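Local coordinates for interphotoreceptor retinoid-binding protein (PDB 1J7X) that probably binds and carries retinoids between photoreceptors and their neighbouring cells, as one functional unit of a larger retinoid-binding protein, at residues A[205-219]-A[229-243]. Sequence-based numbering, arbitrary orientation.
Sequences VYVLTSHQTATAAEE and RATIIGEITSGNLMH
Val-207 and Ile-232 extend alongside each other where parallel strands 205-209 and 231-234 pair in a right-handed beta-alpha-beta unit of the ClpP/crotonase-type fold. Val-207 N donates to Thr-231 O (2.9 Å), and Val-207 O takes Ile-233 N nearly head-on. Under helix 216-226, Ile-232 CD1 packs 3.6 Å from Val-207 CB; chi1 of -49° sets CG1 beside the backbone N and leaves CG2 to meet the Thr-209 methyl. On the other face of the sheet, covered by helix 287-296, Tyr-206 CD2 rests against Thr-231 CB and Ile-233 CD1. Beyond the strands the two segments continue together as loops, and the buried Glu-218, at the start of the helix, fastens the 237-240 loop. Its CB touches Leu-241 CD2 at 3.9 Å, its CG lies against Thr-237 CB, its CD sits 3.4 Å from Thr-237 OG1, and the extended chain (chi2 -176°) delivers the carboxylate to this loop. There OE1 is gripped from one face of its plane by Thr-237 OG1 (2.6 Å, anti side) and Gly-239 N (2.8 Å, syn side), while OE2 receives Asn-240 N on its syn lone pair and has Ser-238 OG close by at 3.0 Å. A glutamine in its place would probably turn an NH2 toward one of these donors, costing the loop at least one anchoring bond. Thr-237 OG1 is also bonded to Val-276 N. Alongside, Thr-213 O accepts both Ser-238 N, nearly straight on, and Ser-238 OG, 2.9 Å away and tilted 34° from the carbonyl plane.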
loop_
_atom_site.group_PDB
_atom_site.type_symbol
_atom_site.label_atom_id
_atom_site.label_comp_id
_atom_site.label_asym_id
_atom_site.label_seq_id
_atom_site.Cartn_x
_atom_site.Cartn_y
_atom_site.Cartn_z
ATOM N N VAL A 205 2.519 -12.457 -14.787
ATOM C CA VAL A 205 3.173 -11.578 -13.888
ATOM C C VAL A 205 3.072 -12.125 -12.440
ATOM O O VAL A 205 1.971 -12.506 -11.980
ATOM C CB VAL A 205 2.629 -10.156 -13.932
ATOM C CG1 VAL A 205 3.443 -9.271 -12.956
ATOM C CG2 VAL A 205 2.692 -9.558 -15.346
ATOM N N TYR A 206 4.194 -12.224 -11.812
ATOM C CA TYR A 206 4.361 -12.728 -10.455
ATOM C C TYR A 206 5.070 -11.730 -9.552
ATOM O O TYR A 206 6.168 -11.310 -9.863
ATOM C CB TYR A 206 5.092 -14.028 -10.510
ATOM C CG TYR A 206 4.389 -15.016 -11.403
ATOM C CD1 TYR A 206 4.602 -15.010 -12.775
ATOM C CD2 TYR A 206 3.424 -15.907 -10.894
ATOM C CE1 TYR A 206 3.914 -15.864 -13.650
ATOM C CE2 TYR A 206 2.802 -16.776 -11.696
ATOM C CZ TYR A 206 3.001 -16.740 -13.106
ATOM O OH TYR A 206 2.253 -17.604 -13.891
ATOM N N VAL A 207 4.394 -11.251 -8.469
ATOM C CA VAL A 207 4.939 -10.253 -7.566
ATOM C C VAL A 207 5.363 -10.865 -6.283
ATOM O O VAL A 207 4.579 -11.574 -5.657
ATOM C CB VAL A 207 3.910 -9.173 -7.280
ATOM C CG1 VAL A 207 4.494 -8.136 -6.428
ATOM C CG2 VAL A 207 3.438 -8.570 -8.597
ATOM N N LEU A 208 6.614 -10.717 -5.924
ATOM C CA LEU A 208 7.200 -11.276 -4.728
ATOM C C LEU A 208 7.085 -10.280 -3.606
ATOM O O LEU A 208 7.506 -9.112 -3.726
ATOM C CB LEU A 208 8.673 -11.662 -4.937
ATOM C CG LEU A 208 9.009 -12.513 -6.163
ATOM C CD1 LEU A 208 10.464 -12.955 -6.031
ATOM C CD2 LEU A 208 8.122 -13.645 -6.380
ATOM N N THR A 209 6.608 -10.737 -2.424
ATOM C CA THR A 209 6.493 -9.874 -1.286
ATOM C C THR A 209 7.120 -10.428 -0.025
ATOM O O THR A 209 7.264 -11.645 0.094
ATOM C CB THR A 209 4.972 -9.618 -0.935
ATOM O OG1 THR A 209 4.393 -10.923 -0.651
ATOM C CG2 THR A 209 4.267 -8.925 -2.118
ATOM N N SER A 210 7.445 -9.551 0.887
ATOM C CA SER A 210 7.975 -9.869 2.224
ATOM C C SER A 210 7.260 -9.027 3.273
ATOM O O SER A 210 6.597 -8.031 2.970
ATOM C CB SER A 210 9.509 -9.611 2.384
ATOM O OG SER A 210 9.865 -8.283 2.502
ATOM N N HIS A 211 7.538 -9.354 4.562
ATOM C CA HIS A 211 7.059 -8.572 5.654
ATOM C C HIS A 211 7.615 -7.179 5.661
ATOM O O HIS A 211 7.101 -6.334 6.360
ATOM C CB HIS A 211 7.387 -9.226 6.978
ATOM C CG HIS A 211 8.869 -9.321 7.255
ATOM N ND1 HIS A 211 9.534 -8.414 8.064
ATOM C CD2 HIS A 211 9.792 -10.238 6.887
ATOM C CE1 HIS A 211 10.816 -8.732 8.109
ATOM N NE2 HIS A 211 11.002 -9.813 7.382
ATOM N N GLN A 212 8.710 -6.929 4.937
ATOM C CA GLN A 212 9.268 -5.596 4.830
ATOM C C GLN A 212 8.594 -4.752 3.719
ATOM O O GLN A 212 8.691 -3.544 3.723
ATOM C CB GLN A 212 10.766 -5.616 4.575
ATOM C CG GLN A 212 11.522 -6.269 5.726
ATOM C CD GLN A 212 12.900 -6.765 5.289
ATOM O OE1 GLN A 212 13.561 -6.095 4.482
ATOM N NE2 GLN A 212 13.328 -7.964 5.795
ATOM N N THR A 213 7.910 -5.364 2.774
ATOM C CA THR A 213 7.229 -4.598 1.712
ATOM C C THR A 213 6.266 -3.589 2.308
ATOM O O THR A 213 5.435 -3.955 3.197
ATOM C CB THR A 213 6.507 -5.565 0.793
ATOM O OG1 THR A 213 7.420 -6.622 0.366
ATOM C CG2 THR A 213 5.856 -4.849 -0.473
ATOM N N ALA A 214 6.352 -2.312 1.931
ATOM C CA ALA A 214 5.615 -1.256 2.594
ATOM C C ALA A 214 5.008 -0.215 1.667
ATOM O O ALA A 214 5.472 -0.059 0.528
ATOM C CB ALA A 214 6.495 -0.565 3.590
ATOM N N THR A 215 4.123 0.568 2.256
ATOM C CA THR A 215 3.364 1.635 1.613
ATOM C C THR A 215 3.038 1.408 0.123
ATOM O O THR A 215 2.370 0.436 -0.259
ATOM C CB THR A 215 4.136 2.982 1.864
ATOM O OG1 THR A 215 5.518 2.906 1.457
ATOM C CG2 THR A 215 4.318 3.263 3.374
ATOM N N ALA A 216 3.622 2.301 -0.687
ATOM C CA ALA A 216 3.335 2.261 -2.128
ATOM C C ALA A 216 3.530 0.880 -2.714
ATOM O O ALA A 216 2.876 0.477 -3.689
ATOM C CB ALA A 216 4.138 3.255 -2.895
ATOM N N ALA A 217 4.555 0.120 -2.220
ATOM C CA ALA A 217 4.782 -1.237 -2.738
ATOM C C ALA A 217 3.607 -2.173 -2.435
ATOM O O ALA A 217 3.298 -3.035 -3.227
ATOM C CB ALA A 217 6.130 -1.788 -2.212
ATOM N N GLU A 218 3.049 -2.021 -1.245
ATOM C CA GLU A 218 1.876 -2.826 -0.863
ATOM C C GLU A 218 0.644 -2.506 -1.744
ATOM O O GLU A 218 -0.022 -3.365 -2.208
ATOM C CB GLU A 218 1.561 -2.569 0.629
ATOM C CG GLU A 218 2.654 -2.996 1.597
ATOM C CD GLU A 218 2.239 -2.816 3.086
ATOM O OE1 GLU A 218 1.410 -3.701 3.617
ATOM O OE2 GLU A 218 2.632 -1.809 3.712
ATOM N N GLU A 219 0.499 -1.200 -2.009
ATOM C CA GLU A 219 -0.591 -0.733 -2.865
ATOM C C GLU A 219 -0.480 -1.287 -4.204
ATOM O O GLU A 219 -1.450 -1.798 -4.768
ATOM C CB GLU A 219 -0.682 0.765 -2.912
ATOM C CG GLU A 219 -1.320 1.359 -1.674
ATOM C CD GLU A 219 -1.498 2.919 -1.739
ATOM O OE1 GLU A 219 -1.677 3.440 -2.858
ATOM O OE2 GLU A 219 -1.462 3.549 -0.611
ATOM N N ARG A 229 -4.338 -9.260 -12.136
ATOM C CA ARG A 229 -3.312 -9.151 -13.147
ATOM C C ARG A 229 -2.151 -10.041 -12.808
ATOM O O ARG A 229 -1.450 -10.548 -13.698
ATOM C CB ARG A 229 -2.922 -7.667 -13.284
ATOM C CG ARG A 229 -1.712 -7.439 -14.276
ATOM C CD ARG A 229 -2.213 -7.831 -15.758
ATOM N NE ARG A 229 -1.769 -9.157 -15.991
ATOM C CZ ARG A 229 -0.722 -9.498 -16.715
ATOM N NH1 ARG A 229 -0.062 -8.628 -17.480
ATOM N NH2 ARG A 229 -0.371 -10.737 -16.706
ATOM N N ALA A 230 -1.742 -10.108 -11.517
ATOM C CA ALA A 230 -0.678 -10.958 -11.155
ATOM C C ALA A 230 -0.972 -11.866 -9.953
ATOM O O ALA A 230 -1.871 -11.604 -9.178
ATOM C CB ALA A 230 0.494 -10.062 -10.821
ATOM N N THR A 231 -0.135 -12.842 -9.797
ATOM C CA THR A 231 -0.135 -13.727 -8.654
ATOM C C THR A 231 0.875 -13.156 -7.641
ATOM O O THR A 231 2.019 -12.838 -8.004
ATOM C CB THR A 231 0.255 -15.121 -9.073
ATOM O OG1 THR A 231 -0.634 -15.646 -10.070
ATOM C CG2 THR A 231 0.245 -16.072 -7.891
ATOM N N ILE A 232 0.434 -12.972 -6.377
ATOM C CA ILE A 232 1.286 -12.463 -5.357
ATOM C C ILE A 232 1.891 -13.654 -4.593
ATOM O O ILE A 232 1.187 -14.551 -4.104
ATOM C CB ILE A 232 0.477 -11.612 -4.367
ATOM C CG1 ILE A 232 -0.392 -10.588 -5.108
ATOM C CG2 ILE A 232 1.323 -10.872 -3.418
ATOM C CD1 ILE A 232 0.497 -9.732 -6.124
ATOM N N ILE A 233 3.192 -13.615 -4.374
ATOM C CA ILE A 233 3.935 -14.735 -3.731
ATOM C C ILE A 233 4.873 -14.232 -2.660
ATOM O O ILE A 233 5.675 -13.311 -2.882
ATOM C CB ILE A 233 4.730 -15.514 -4.800
ATOM C CG1 ILE A 233 3.796 -15.904 -5.900
ATOM C CG2 ILE A 233 5.519 -16.703 -4.156
ATOM C CD1 ILE A 233 4.584 -16.470 -7.106
ATOM N N GLY A 234 4.762 -14.837 -1.448
ATOM C CA GLY A 234 5.701 -14.482 -0.412
ATOM C C GLY A 234 5.013 -14.332 0.925
ATOM O O GLY A 234 4.160 -15.145 1.226
ATOM N N GLU A 235 5.478 -13.372 1.708
ATOM C CA GLU A 235 4.963 -13.156 3.049
ATOM C C GLU A 235 3.844 -12.091 3.054
ATOM O O GLU A 235 3.779 -11.201 2.226
ATOM C CB GLU A 235 6.041 -12.736 3.973
ATOM C CG GLU A 235 7.207 -13.744 4.037
ATOM C CD GLU A 235 8.395 -13.215 4.759
ATOM O OE1 GLU A 235 8.581 -11.960 4.905
ATOM O OE2 GLU A 235 9.298 -14.046 5.107
ATOM N N ILE A 236 3.065 -12.082 4.129
ATOM C CA ILE A 236 2.087 -11.023 4.328
ATOM C C ILE A 236 2.928 -9.754 4.566
ATOM O O ILE A 236 3.974 -9.773 5.262
ATOM C CB ILE A 236 1.224 -11.318 5.595
ATOM C CG1 ILE A 236 0.381 -12.500 5.322
ATOM C CG2 ILE A 236 0.420 -10.171 5.959
ATOM C CD1 ILE A 236 -0.165 -13.179 6.616
ATOM N N THR A 237 2.530 -8.665 3.955
ATOM C CA THR A 237 3.326 -7.447 3.989
ATOM C C THR A 237 3.239 -6.665 5.291
ATOM O O THR A 237 2.478 -7.072 6.180
ATOM C CB THR A 237 3.031 -6.584 2.768
ATOM O OG1 THR A 237 1.705 -6.108 2.769
ATOM C CG2 THR A 237 3.202 -7.430 1.429
ATOM N N SER A 238 3.968 -5.558 5.381
ATOM C CA SER A 238 4.140 -4.857 6.623
ATOM C C SER A 238 2.896 -4.241 7.199
ATOM O O SER A 238 2.875 -4.072 8.345
ATOM C CB SER A 238 5.228 -3.767 6.468
ATOM O OG SER A 238 4.765 -2.718 5.693
ATOM N N GLY A 239 1.885 -3.924 6.390
ATOM C CA GLY A 239 0.689 -3.265 6.851
ATOM C C GLY A 239 0.876 -1.831 7.142
ATOM O O GLY A 239 0.197 -1.242 8.038
ATOM N N ASN A 240 1.808 -1.180 6.463
ATOM C CA ASN A 240 2.033 0.237 6.671
ATOM C C ASN A 240 1.563 0.972 5.482
ATOM O O ASN A 240 2.286 1.027 4.508
ATOM C CB ASN A 240 3.539 0.507 6.825
ATOM C CG ASN A 240 4.174 -0.191 8.046
ATOM O OD1 ASN A 240 5.403 -0.307 8.129
ATOM N ND2 ASN A 240 3.336 -0.667 8.974
ATOM N N LEU A 241 0.361 1.484 5.481
ATOM C CA LEU A 241 -0.181 2.270 4.364
ATOM C C LEU A 241 -0.360 3.722 4.857
ATOM O O LEU A 241 -0.478 3.964 6.063
ATOM C CB LEU A 241 -1.537 1.759 3.942
ATOM C CG LEU A 241 -1.590 0.359 3.355
ATOM C CD1 LEU A 241 -3.009 -0.063 2.959
ATOM C CD2 LEU A 241 -0.750 0.270 2.075
HETATM N N MSE A 242 -0.427 4.671 3.936
HETATM C CA MSE A 242 -0.520 6.077 4.329
HETATM C C MSE A 242 -1.994 6.492 4.318
HETATM O O MSE A 242 -2.376 7.480 3.676
HETATM C CB MSE A 242 0.290 6.927 3.348
HETATM C CG MSE A 242 1.725 6.684 3.372
HETATM SE SE MSE A 242 2.659 7.977 2.326
HETATM C CE MSE A 242 2.162 9.429 3.242
ATOM N N HIS A 243 -2.855 5.735 5.015
ATOM C CA HIS A 243 -4.274 6.031 5.078
ATOM C C HIS A 243 -4.733 6.569 6.434
ATOM O O HIS A 243 -5.910 6.802 6.615
ATOM C CB HIS A 243 -5.081 4.773 4.724
ATOM C CG HIS A 243 -4.793 4.246 3.355
ATOM N ND1 HIS A 243 -5.157 2.976 2.965
ATOM C CD2 HIS A 243 -4.179 4.806 2.286
ATOM C CE1 HIS A 243 -4.845 2.792 1.694
ATOM N NE2 HIS A 243 -4.203 3.867 1.271
HETATM O O HOH W 1 -0.427 -12.959 -14.591
HETATM O O HOH W 2 -0.576 -14.829 -12.578
HETATM O O HOH W 3 0.490 3.925 1.398
#